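PDB 5G0A: transaminase from Bacillus megaterium, which probably transfers amino groups between amines and carbonyl compounds with S selectivity, using pyridoxal-5'-phosphate as cofactor. Local coordinates for residues B[115-127]-B[325-338]. Residues are numbered along the deposited sequence; the frame is centred on the assembly and turned at random.
Sequences VRFVSTGSEAVET and WESVSTYAGHPVAM. With PLP (pyridoxal-5'-phosphate), chain K; PLP (pyridoxal-5'-phosphate), chain E.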
ATOM      1  N   VAL B 115      27.778   3.986  13.513  1.00 23.43           N
ATOM      2  CA  VAL B 115      26.576   4.087  14.340  1.00 23.72           C
ATOM      3  C   VAL B 115      25.794   5.372  13.992  1.00 22.11           C
ATOM      4  O   VAL B 115      26.389   6.449  13.685  1.00 23.64           O
ATOM      5  CB  VAL B 115      26.947   4.131  15.861  1.00 24.34           C
ATOM      6  CG1 VAL B 115      25.714   4.327  16.737  1.00 26.44           C
ATOM      7  CG2 VAL B 115      27.702   2.885  16.308  1.00 27.05           C
ATOM      8  N   ARG B 116      24.468   5.274  14.064  1.00 21.14           N
ATOM      9  CA  ARG B 116      23.604   6.469  14.131  1.00 21.77           C
ATOM     10  C   ARG B 116      22.827   6.370  15.418  1.00 21.98           C
ATOM     11  O   ARG B 116      22.113   5.385  15.631  1.00 21.78           O
ATOM     12  CB  ARG B 116      22.615   6.566  12.959  1.00 23.05           C
ATOM     13  CG  ARG B 116      21.541   7.658  13.172  1.00 24.22           C
ATOM     14  CD  ARG B 116      21.073   8.267  11.847  1.00 23.38           C
ATOM     15  NE  ARG B 116      19.960   9.231  12.030  1.00 22.62           N
ATOM     16  CZ  ARG B 116      20.116  10.511  12.347  1.00 23.61           C
ATOM     17  NH1 ARG B 116      21.335  11.007  12.575  1.00 24.46           N
ATOM     18  NH2 ARG B 116      19.043  11.280  12.470  1.00 22.32           N
ATOM     19  N   PHE B 117      22.967   7.377  16.284  1.00 21.20           N
ATOM     20  CA  PHE B 117      22.182   7.389  17.516  1.00 21.81           C
ATOM     21  C   PHE B 117      20.841   8.071  17.290  1.00 22.32           C
ATOM     22  O   PHE B 117      20.760   9.098  16.602  1.00 22.90           O
ATOM     23  CB  PHE B 117      22.949   8.121  18.623  1.00 21.93           C
ATOM     24  CG  PHE B 117      24.158   7.367  19.100  1.00 21.71           C
ATOM     25  CD1 PHE B 117      23.998   6.269  19.926  1.00 21.15           C
ATOM     26  CD2 PHE B 117      25.451   7.767  18.726  1.00 23.29           C
ATOM     27  CE1 PHE B 117      25.101   5.550  20.395  1.00 21.78           C
ATOM     28  CE2 PHE B 117      26.563   7.059  19.173  1.00 23.28           C
ATOM     29  CZ  PHE B 117      26.383   5.954  20.013  1.00 22.03           C
ATOM     30  N   VAL B 118      19.823   7.496  17.913  1.00 20.50           N
ATOM     31  CA  VAL B 118      18.478   8.061  17.963  1.00 20.69           C
ATOM     32  C   VAL B 118      17.972   7.992  19.399  1.00 21.99           C
ATOM     33  O   VAL B 118      18.759   7.774  20.322  1.00 21.71           O
ATOM     34  CB  VAL B 118      17.533   7.341  16.954  1.00 21.23           C
ATOM     35  CG1 VAL B 118      17.899   7.727  15.514  1.00 23.31           C
ATOM     36  CG2 VAL B 118      17.592   5.816  17.125  1.00 22.23           C
ATOM     37  N   SER B 119      16.665   8.188  19.627  1.00 21.45           N
ATOM     38  CA  SER B 119      16.216   8.289  21.035  1.00 21.32           C
ATOM     39  C   SER B 119      15.520   7.067  21.590  1.00 22.62           C
ATOM     40  O   SER B 119      15.362   6.965  22.805  1.00 24.14           O
ATOM     41  CB  SER B 119      15.282   9.512  21.249  1.00 22.51           C
ATOM     42  OG  SER B 119      15.991  10.710  21.008  1.00 22.66           O
ATOM     43  N   THR B 120      15.074   6.157  20.715  1.00 21.82           N
ATOM     44  CA  THR B 120      14.311   4.997  21.144  1.00 21.30           C
ATOM     45  C   THR B 120      14.634   3.753  20.301  1.00 21.04           C
ATOM     46  O   THR B 120      15.219   3.868  19.225  1.00 20.65           O
ATOM     47  CB  THR B 120      12.777   5.236  21.080  1.00 22.54           C
ATOM     48  OG1 THR B 120      12.338   5.325  19.710  1.00 21.73           O
ATOM     49  CG2 THR B 120      12.345   6.548  21.815  1.00 22.03           C
ATOM     50  N   GLY B 121      14.228   2.578  20.798  1.00 21.42           N
ATOM     51  CA  GLY B 121      14.446   1.335  20.064  1.00 21.54           C
ATOM     52  C   GLY B 121      13.637   1.324  18.772  1.00 21.93           C
ATOM     53  O   GLY B 121      14.129   0.864  17.741  1.00 21.32           O
ATOM     54  N   SER B 122      12.402   1.845  18.824  1.00 19.93           N
ATOM     55  CA  SER B 122      11.570   1.893  17.616  1.00 22.78           C
ATOM     56  C   SER B 122      12.210   2.797  16.579  1.00 21.88           C
ATOM     57  O   SER B 122      12.236   2.458  15.410  1.00 21.84           O
ATOM     58  CB  SER B 122      10.150   2.388  17.907  1.00 22.27           C
ATOM     59  OG  SER B 122       9.448   1.422  18.665  1.00 23.22           O
ATOM     60  N   GLU B 123      12.716   3.951  17.014  1.00 21.47           N
ATOM     61  CA  GLU B 123      13.460   4.833  16.091  1.00 20.52           C
ATOM     62  C   GLU B 123      14.693   4.145  15.503  1.00 21.68           C
ATOM     63  O   GLU B 123      15.021   4.353  14.334  1.00 20.30           O
ATOM     64  CB  GLU B 123      13.846   6.148  16.761  1.00 22.65           C
ATOM     65  CG  GLU B 123      12.638   7.101  16.896  1.00 20.56           C
ATOM     66  CD  GLU B 123      13.035   8.493  17.355  1.00 22.29           C
ATOM     67  OE1 GLU B 123      14.169   8.663  17.858  1.00 24.76           O
ATOM     68  OE2 GLU B 123      12.216   9.424  17.172  1.00 23.79           O
ATOM     69  N   ALA B 124      15.374   3.335  16.305  1.00 21.14           N
ATOM     70  CA  ALA B 124      16.528   2.579  15.787  1.00 21.82           C
ATOM     71  C   ALA B 124      16.102   1.592  14.700  1.00 20.46           C
ATOM     72  O   ALA B 124      16.807   1.434  13.678  1.00 22.61           O
ATOM     73  CB  ALA B 124      17.239   1.823  16.912  1.00 22.79           C
ATOM     74  N   VAL B 125      15.003   0.884  14.933  1.00 19.64           N
ATOM     75  CA  VAL B 125      14.462  -0.062  13.920  1.00 20.30           C
ATOM     76  C   VAL B 125      14.015   0.698  12.653  1.00 19.72           C
ATOM     77  O   VAL B 125      14.303   0.276  11.541  1.00 19.95           O
ATOM     78  CB  VAL B 125      13.326  -0.910  14.520  1.00 20.84           C
ATOM     79  CG1 VAL B 125      12.595  -1.741  13.448  1.00 20.55           C
ATOM     80  CG2 VAL B 125      13.897  -1.866  15.597  1.00 21.34           C
ATOM     81  N   GLU B 126      13.342   1.839  12.821  1.00 20.21           N
ATOM     82  CA  GLU B 126      12.980   2.676  11.643  1.00 21.87           C
ATOM     83  C   GLU B 126      14.213   2.989  10.811  1.00 22.60           C
ATOM     84  O   GLU B 126      14.202   2.897   9.560  1.00 21.96           O
ATOM     85  CB  GLU B 126      12.290   3.998  12.054  1.00 22.71           C
ATOM     86  CG  GLU B 126      10.982   3.834  12.839  1.00 21.69           C
ATOM     87  CD  GLU B 126       9.762   3.592  11.942  1.00 24.06           C
ATOM     88  OE1 GLU B 126       9.861   3.728  10.709  1.00 24.64           O
ATOM     89  OE2 GLU B 126       8.703   3.278  12.496  1.00 27.33           O
ATOM     90  N   THR B 127      15.285   3.359  11.495  1.00 19.91           N
ATOM     91  CA  THR B 127      16.491   3.784  10.806  1.00 20.78           C
ATOM     92  C   THR B 127      17.123   2.600  10.053  1.00 20.06           C
ATOM     93  O   THR B 127      17.550   2.748   8.920  1.00 20.39           O
ATOM     94  CB  THR B 127      17.492   4.411  11.808  1.00 22.28           C
ATOM     95  OG1 THR B 127      16.820   5.475  12.509  1.00 21.09           O
ATOM     96  CG2 THR B 127      18.670   5.020  11.049  1.00 21.40           C
ATOM     97  N   TRP B 325      22.614  12.221   2.982  1.00 23.93           N
ATOM     98  CA  TRP B 325      21.432  11.527   3.508  1.00 22.66           C
ATOM     99  C   TRP B 325      20.532  12.557   4.185  1.00 21.84           C
ATOM    100  O   TRP B 325      20.941  13.184   5.146  1.00 22.30           O
ATOM    101  CB  TRP B 325      21.869  10.470   4.520  1.00 23.22           C
ATOM    102  CG  TRP B 325      20.761   9.594   5.029  1.00 21.84           C
ATOM    103  CD1 TRP B 325      19.542   9.351   4.424  1.00 22.36           C
ATOM    104  CD2 TRP B 325      20.811   8.755   6.183  1.00 22.31           C
ATOM    105  NE1 TRP B 325      18.827   8.420   5.164  1.00 22.43           N
ATOM    106  CE2 TRP B 325      19.577   8.053   6.252  1.00 21.84           C
ATOM    107  CE3 TRP B 325      21.776   8.534   7.185  1.00 22.74           C
ATOM    108  CZ2 TRP B 325      19.284   7.145   7.283  1.00 22.63           C
ATOM    109  CZ3 TRP B 325      21.492   7.629   8.216  1.00 23.61           C
ATOM    110  CH2 TRP B 325      20.255   6.932   8.246  1.00 22.84           C
ATOM    111  N   GLU B 326      19.316  12.727   3.659  1.00 21.09           N
ATOM    112  CA  GLU B 326      18.444  13.843   4.048  1.00 21.73           C
ATOM    113  C   GLU B 326      17.528  13.440   5.200  1.00 21.12           C
ATOM    114  O   GLU B 326      16.286  13.476   5.077  1.00 21.19           O
ATOM    115  CB  GLU B 326      17.605  14.268   2.852  1.00 23.48           C
ATOM    116  CG  GLU B 326      18.460  14.871   1.726  1.00 23.29           C
ATOM    117  CD  GLU B 326      17.621  15.286   0.531  1.00 25.94           C
ATOM    118  OE1 GLU B 326      16.835  14.455   0.056  1.00 23.03           O
ATOM    119  OE2 GLU B 326      17.762  16.428   0.040  1.00 24.49           O
ATOM    120  N   SER B 327      18.150  13.080   6.321  1.00 21.43           N
ATOM    121  CA  SER B 327      17.381  12.574   7.462  1.00 21.99           C
ATOM    122  C   SER B 327      17.748  13.346   8.713  1.00 22.22           C
ATOM    123  O   SER B 327      18.937  13.457   9.063  1.00 22.52           O
ATOM    124  CB  SER B 327      17.664  11.083   7.657  1.00 22.69           C
ATOM    125  OG  SER B 327      16.649  10.450   8.441  1.00 23.35           O
ATOM    126  N   VAL B 328      16.733  13.902   9.382  1.00 21.24           N
ATOM    127  CA  VAL B 328      16.996  14.602  10.639  1.00 21.77           C
ATOM    128  C   VAL B 328      16.004  14.146  11.702  1.00 22.38           C
ATOM    129  O   VAL B 328      14.818  13.894  11.420  1.00 22.86           O
ATOM    130  CB  VAL B 328      16.967  16.149  10.456  1.00 22.48           C
ATOM    131  CG1 VAL B 328      15.631  16.608   9.878  1.00 23.57           C
ATOM    132  CG2 VAL B 328      17.304  16.874  11.771  1.00 24.51           C
ATOM    133  N   SER B 329      16.517  14.007  12.919  1.00 22.14           N
ATOM    134  CA  SER B 329      15.716  13.699  14.100  1.00 21.28           C
ATOM    135  C   SER B 329      16.212  14.681  15.174  1.00 21.78           C
ATOM    136  O   SER B 329      17.406  14.721  15.467  1.00 21.90           O
ATOM    137  CB  SER B 329      15.941  12.245  14.531  1.00 22.84           C
ATOM    138  OG  SER B 329      15.528  12.065  15.871  1.00 22.11           O
ATOM    139  N   THR B 330      15.318  15.494  15.744  1.00 20.89           N
ATOM    140  CA  THR B 330      15.772  16.551  16.671  1.00 21.58           C
ATOM    141  C   THR B 330      16.740  15.999  17.739  1.00 20.98           C
ATOM    142  O   THR B 330      17.874  16.495  17.870  1.00 22.65           O
ATOM    143  CB  THR B 330      14.580  17.279  17.346  1.00 22.62           C
ATOM    144  OG1 THR B 330      13.718  17.807  16.321  1.00 23.76           O
ATOM    145  CG2 THR B 330      15.083  18.455  18.200  1.00 24.18           C
ATOM    146  N   TYR B 331      16.299  14.994  18.491  1.00 21.99           N
ATOM    147  CA  TYR B 331      17.050  14.531  19.652  1.00 22.00           C
ATOM    148  C   TYR B 331      18.090  13.449  19.349  1.00 22.52           C
ATOM    149  O   TYR B 331      18.769  12.967  20.253  1.00 22.84           O
ATOM    150  CB  TYR B 331      16.124  14.119  20.799  1.00 22.89           C
ATOM    151  CG  TYR B 331      15.271  15.291  21.251  1.00 23.81           C
ATOM    152  CD1 TYR B 331      15.828  16.568  21.377  1.00 25.23           C
ATOM    153  CD2 TYR B 331      13.917  15.136  21.515  1.00 24.84           C
ATOM    154  CE1 TYR B 331      15.063  17.656  21.775  1.00 24.70           C
ATOM    155  CE2 TYR B 331      13.146  16.230  21.936  1.00 24.91           C
ATOM    156  CZ  TYR B 331      13.738  17.486  22.050  1.00 24.66           C
ATOM    157  OH  TYR B 331      13.009  18.606  22.453  1.00 24.66           O
ATOM    158  N   ALA B 332      18.216  13.066  18.076  1.00 21.80           N
ATOM    159  CA  ALA B 332      19.269  12.111  17.711  1.00 21.83           C
ATOM    160  C   ALA B 332      20.639  12.638  18.136  1.00 21.67           C
ATOM    161  O   ALA B 332      21.065  13.705  17.682  1.00 23.47           O
ATOM    162  CB  ALA B 332      19.269  11.869  16.201  1.00 23.12           C
ATOM    163  N   GLY B 333      21.319  11.869  18.985  1.00 22.28           N
ATOM    164  CA  GLY B 333      22.664  12.213  19.442  1.00 22.73           C
ATOM    165  C   GLY B 333      22.682  13.171  20.627  1.00 23.71           C
ATOM    166  O   GLY B 333      23.743  13.693  20.989  1.00 23.64           O
ATOM    167  N   HIS B 334      21.511  13.399  21.228  1.00 22.13           N
ATOM    168  CA  HIS B 334      21.377  14.342  22.348  1.00 22.12           C
ATOM    169  C   HIS B 334      22.565  14.233  23.302  1.00 21.60           C
ATOM    170  O   HIS B 334      22.811  13.159  23.841  1.00 22.05           O
ATOM    171  CB  HIS B 334      20.063  14.090  23.110  1.00 23.06           C
ATOM    172  CG  HIS B 334      19.736  15.183  24.082  1.00 21.92           C
ATOM    173  ND1 HIS B 334      20.525  15.470  25.184  1.00 24.43           N
ATOM    174  CD2 HIS B 334      18.735  16.092  24.086  1.00 22.93           C
ATOM    175  CE1 HIS B 334      20.010  16.505  25.823  1.00 23.17           C
ATOM    176  NE2 HIS B 334      18.928  16.902  25.175  1.00 21.40           N
ATOM    177  N   PRO B 335      23.322  15.341  23.507  1.00 23.22           N
ATOM    178  CA  PRO B 335      24.625  15.161  24.180  1.00 22.75           C
ATOM    179  C   PRO B 335      24.507  14.615  25.603  1.00 23.94           C
ATOM    180  O   PRO B 335      25.374  13.877  26.052  1.00 23.54           O
ATOM    181  CB  PRO B 335      25.249  16.575  24.150  1.00 23.48           C
ATOM    182  CG  PRO B 335      24.083  17.503  23.976  1.00 24.23           C
ATOM    183  CD  PRO B 335      23.102  16.741  23.097  1.00 23.47           C
ATOM    184  N   VAL B 336      23.426  14.953  26.308  1.00 23.10           N
ATOM    185  CA  VAL B 336      23.274  14.467  27.697  1.00 23.92           C
ATOM    186  C   VAL B 336      22.861  12.991  27.701  1.00 22.02           C
ATOM    187  O   VAL B 336      23.355  12.198  28.513  1.00 22.00           O
ATOM    188  CB  VAL B 336      22.273  15.322  28.492  1.00 22.33           C
ATOM    189  CG1 VAL B 336      22.118  14.808  29.923  1.00 23.45           C
ATOM    190  CG2 VAL B 336      22.727  16.781  28.504  1.00 25.07           C
ATOM    191  N   ALA B 337      21.980  12.610  26.763  1.00 22.35           N
ATOM    192  CA  ALA B 337      21.673  11.177  26.586  1.00 21.53           C
ATOM    193  C   ALA B 337      22.939  10.399  26.213  1.00 22.97           C
ATOM    194  O   ALA B 337      23.137   9.270  26.696  1.00 23.02           O
ATOM    195  CB  ALA B 337      20.589  10.980  25.520  1.00 22.18           C
ATOM    196  N   MET B 338      23.804  11.002  25.393  1.00 22.08           N
ATOM    197  CA  MET B 338      25.056  10.353  25.010  1.00 23.53           C
ATOM    198  C   MET B 338      26.014  10.239  26.200  1.00 24.08           C
ATOM    199  O   MET B 338      26.708   9.234  26.346  1.00 23.48           O
ATOM    200  CB  MET B 338      25.746  11.050  23.829  1.00 24.01           C
ATOM    201  CG  MET B 338      24.932  11.020  22.533  1.00 23.66           C
ATOM    202  SD  MET B 338      24.700   9.349  21.882  1.00 26.38           S
ATOM    203  CE  MET B 338      23.140   8.895  22.632  1.00 24.96           C
TER
HETATM  204  N1  PLP K1298      12.728  -4.182  19.368  1.00 22.01           N
HETATM  205  C2  PLP K1298      12.696  -5.082  20.379  1.00 23.29           C
HETATM  206  C2A PLP K1298      13.210  -6.488  20.154  1.00 24.59           C
HETATM  207  C3  PLP K1298      12.235  -4.666  21.725  1.00 25.42           C
HETATM  208  O3  PLP K1298      12.227  -5.507  22.768  1.00 27.98           O
HETATM  209  C4  PLP K1298      11.776  -3.281  21.915  1.00 25.67           C
HETATM  210  C4A PLP K1298      11.332  -2.801  23.297  1.00 30.20           C
HETATM  211  C5  PLP K1298      11.821  -2.419  20.709  1.00 23.64           C
HETATM  212  C6  PLP K1298      12.270  -2.925  19.499  1.00 23.42           C
HETATM  213  C5A PLP K1298      11.316  -0.983  20.730  1.00 24.74           C
HETATM  214  O4P PLP K1298      12.014  -0.147  21.629  1.00 24.58           O
HETATM  215  P   PLP K1298      11.241   1.166  22.174  1.00 23.59           P
HETATM  216  O1P PLP K1298      12.369   1.847  22.902  1.00 23.94           O
HETATM  217  O2P PLP K1298      10.685   1.955  21.002  1.00 23.11           O
HETATM  218  O3P PLP K1298      10.158   0.650  23.083  1.00 23.96           O
HETATM  219  N1  PLP E1298       6.646  18.036  13.370  1.00 20.83           N
HETATM  220  C2  PLP E1298       7.137  19.268  13.176  1.00 21.44           C
HETATM  221  C2A PLP E1298       6.262  20.408  12.693  1.00 23.24           C
HETATM  222  C3  PLP E1298       8.537  19.538  13.488  1.00 23.89           C
HETATM  223  O3  PLP E1298       9.035  20.778  13.309  1.00 27.79           O
HETATM  224  C4  PLP E1298       9.368  18.436  14.015  1.00 23.74           C
HETATM  225  C4A PLP E1298      10.810  18.696  14.412  1.00 28.52           C
HETATM  226  C5  PLP E1298       8.716  17.124  14.167  1.00 22.93           C
HETATM  227  C6  PLP E1298       7.380  16.980  13.815  1.00 21.37           C
HETATM  228  C5A PLP E1298       9.467  15.877  14.600  1.00 23.84           C
HETATM  229  O4P PLP E1298      10.129  15.998  15.830  1.00 23.85           O
HETATM  230  P   PLP E1298      11.401  15.083  16.143  1.00 22.92           P
HETATM  231  O1P PLP E1298      11.066  13.646  15.827  1.00 23.60           O
HETATM  232  O2P PLP E1298      12.518  15.661  15.290  1.00 22.69           O
HETATM  233  O3P PLP E1298      11.606  15.286  17.602  1.00 23.00           O
HETATM  234  O   HOH W   1      16.368  10.773  11.253  1.00 20.86           O
HETATM  235  O   HOH W   2      19.445  14.018  13.220  1.00 21.99           O
HETATM  236  O   HOH W   3      20.414   9.963  20.847  1.00 21.25           O
HETATM  237  O   HOH W   4      15.845  10.784  18.320  1.00 23.11           O
HETATM  238  O   HOH W   5      18.357  10.729  22.682  1.00 26.26           O
HETATM  239  O   HOH W   6      12.948  11.811  16.383  1.00 23.56           O
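Ser-329 OG is gripped by two waters that both lead to the carboxylate of Glu-123. One donates to Ser-329 OG and to Glu-123 OE1. The other accepts from Ser-329 OG at 2.6 Å and donates to Glu-123 OE2 and to a phosphate oxygen of the pyridoxal-5'-phosphate held by Thr-330. Glu-123 OE1 also takes Ser-119 N at 3.1 Å, while OE2 is hydrogen-bonded to Thr-120 OG1 of the second subunit. The carboxylate is thus fixed on both oxygens. The extended Arg-116 side chain, with CG anti to the backbone N (chi1 169°), reaches across to 325-332. Its CD lies 3.7 Å from CZ3 of Trp-325, and the guanidinium and indole planes are 68° apart. NH2 donates to two waters, one shared with Ser-327 OG and one with Ser-329 N; NH1 forms a salt bridge with Asp-87. Ser-327 OG also hydrogen-bonds Ser-166 of the second subunit. Thr-127 CG2 meets the edge of the same indole, 3.7 Å from CH2. At the other end, Met-338 SD sits over one face of Phe-117, 3.6 Å from the ring centroid, a Met-aromatic contact. Val-115 CG1 covers the opposite face. An alanine in place of Phe-117 would probably open a gap between Val-115 and Met-338 and leave the sulfur without its aromatic partner. No direct hydrogen bond joins the segments. Gly-121 N and Ser-122, at the start of helix 121-136, bind one cofactor phosphate, whose site Thr-330 of the second subunit completes; Thr-330 here does likewise for the other. A phosphate site built from both subunits is characteristic of class-III aminotransferases, fold type I PLP enzymes.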